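Local coordinates for periplasmic binding protein (Veillonella parvula, PDB 4LJS), which probably captures a small ligand outside the cytoplasmic membrane and delivers it to a membrane transporter, as other periplasmic binding proteins do, at residues Val79-Glu82 with Tyr83-Ala86. Numbering follows the deposited sequence.
Sequences VRPE and YREA
With chi1 at -88° and the chain extended from CG to NE, the R84 side chain runs along the turn to the carbonyl of V79, while E82, with CG held between its backbone N and carbonyl carbon (chi1 68°), lays its CG over the ring of Y83. Both groups belong to two overlapping type I beta turns, R80-Y83 and P81-R84, that lead into helix 84-89 after the loop from strand 67-71. The evidence is in the backbone: P81 and E82, then E82 and Y83, have turn-like phi and psi, Y83 N donates to R80 O at 2.8 Å, and R84 N donates to P81 O at 3.2 Å. Water extends the pattern: one molecule links P81 O to E85 N and another E82 O to A86 N, each standing in for an i to i+4 helical bond.

R84 NE reaches V79 O at 2.9 Å with an N-H...O angle of 141°, and NH2 adds a weak bond to the same oxygen. P81 CA lies over one face of the guanidinium; NE also makes a weak bond to R76 O, and NH2 one to K77 O. A leucine here has no N-H, so V79 O would probably be left without the NE and NH2 bonds just described, and the carbonyls of R76 and K77 would lose their weak ones.

On the tyrosine side, E82 CG stands 3.8 Å from the Y83 ring centroid, over the face, a CH-pi contact. V79 CG1 packs 3.7 Å from Y83 CB, and Y83 itself rests on I59 and A60 of helix 52-60. R80 lies alongside the ring and forms salt bridges to E82 and, through NH1, to D301. In the E82 bridge, R80 NE donates to OE1 at 3.2 Å, with that oxygen in the guanidinium plane but approached from above its own carboxylate plane.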
loop_
_atom_site.group_PDB
_atom_site.type_symbol
_atom_site.label_atom_id
_atom_site.label_comp_id
_atom_site.label_asym_id
_atom_site.label_seq_id
_atom_site.Cartn_x
_atom_site.Cartn_y
_atom_site.Cartn_z
ATOM N N VAL A 79 9.474 4.250 6.289
ATOM C CA VAL A 79 8.990 5.329 5.440
ATOM C C VAL A 79 10.038 5.601 4.360
ATOM O O VAL A 79 11.238 5.504 4.634
ATOM C CB VAL A 79 8.734 6.605 6.288
ATOM C CG1 VAL A 79 8.357 7.792 5.417
ATOM C CG2 VAL A 79 7.651 6.335 7.317
ATOM N N ARG A 80 9.595 5.911 3.138
ATOM C CA ARG A 80 10.516 6.281 2.054
ATOM C C ARG A 80 11.433 7.404 2.518
ATOM O O ARG A 80 10.966 8.350 3.152
ATOM C CB ARG A 80 9.762 6.746 0.801
ATOM C CG ARG A 80 9.195 5.639 -0.049
ATOM C CD ARG A 80 8.508 6.169 -1.303
ATOM N NE ARG A 80 9.463 6.616 -2.309
ATOM C CZ ARG A 80 10.041 5.811 -3.197
ATOM N NH1 ARG A 80 9.759 4.516 -3.196
ATOM N NH2 ARG A 80 10.901 6.296 -4.083
ATOM N N PRO A 81 12.738 7.298 2.207
ATOM C CA PRO A 81 13.752 8.265 2.656
ATOM C C PRO A 81 13.314 9.724 2.482
ATOM O O PRO A 81 13.449 10.509 3.421
ATOM C CB PRO A 81 14.958 7.950 1.758
ATOM C CG PRO A 81 14.809 6.499 1.437
ATOM C CD PRO A 81 13.320 6.225 1.378
ATOM N N GLU A 82 12.762 10.065 1.319
ATOM C CA GLU A 82 12.365 11.440 1.018
ATOM C C GLU A 82 11.152 11.925 1.802
ATOM O O GLU A 82 10.858 13.117 1.804
ATOM C CB GLU A 82 12.088 11.610 -0.478
ATOM C CG GLU A 82 10.863 10.868 -0.967
ATOM C CD GLU A 82 11.220 9.679 -1.840
ATOM O OE1 GLU A 82 10.574 9.504 -2.900
ATOM O OE2 GLU A 82 12.149 8.925 -1.465
ATOM N N TYR A 83 10.446 11.005 2.454
ATOM C CA TYR A 83 9.276 11.359 3.254
ATOM C C TYR A 83 9.559 11.306 4.758
ATOM O O TYR A 83 8.686 11.620 5.570
ATOM C CB TYR A 83 8.092 10.445 2.910
ATOM C CG TYR A 83 7.658 10.526 1.461
ATOM C CD1 TYR A 83 7.838 11.693 0.726
ATOM C CD2 TYR A 83 7.069 9.437 0.824
ATOM C CE1 TYR A 83 7.447 11.773 -0.606
ATOM C CE2 TYR A 83 6.677 9.509 -0.509
ATOM C CZ TYR A 83 6.867 10.680 -1.212
ATOM O OH TYR A 83 6.476 10.761 -2.530
ATOM N N ARG A 84 10.774 10.917 5.131
ATOM C CA ARG A 84 11.097 10.731 6.547
ATOM C C ARG A 84 11.057 11.997 7.383
ATOM O O ARG A 84 10.560 11.972 8.513
ATOM C CB ARG A 84 12.438 10.033 6.729
ATOM C CG ARG A 84 12.313 8.538 6.733
ATOM C CD ARG A 84 13.663 7.894 6.574
ATOM N NE ARG A 84 13.550 6.549 6.032
ATOM C CZ ARG A 84 14.583 5.846 5.593
ATOM N NH1 ARG A 84 15.803 6.373 5.638
ATOM N NH2 ARG A 84 14.399 4.622 5.119
ATOM N N GLU A 85 11.591 13.091 6.844
ATOM C CA GLU A 85 11.644 14.351 7.591
ATOM C C GLU A 85 10.244 14.824 7.981
ATOM O O GLU A 85 10.005 15.202 9.124
ATOM C CB GLU A 85 12.365 15.441 6.799
ATOM C CG GLU A 85 13.853 15.545 7.105
ATOM C CD GLU A 85 14.460 16.874 6.676
ATOM O OE1 GLU A 85 15.679 17.060 6.874
ATOM O OE2 GLU A 85 13.721 17.733 6.144
ATOM N N ALA A 86 9.324 14.788 7.022
ATOM C CA ALA A 86 7.939 15.162 7.274
ATOM C C ALA A 86 7.307 14.202 8.278
ATOM O O ALA A 86 6.584 14.623 9.178
ATOM C CB ALA A 86 7.144 15.171 5.966
HETATM O O HOH W 1 12.931 12.934 4.204
HETATM O O HOH W 2 10.051 14.563 4.210
#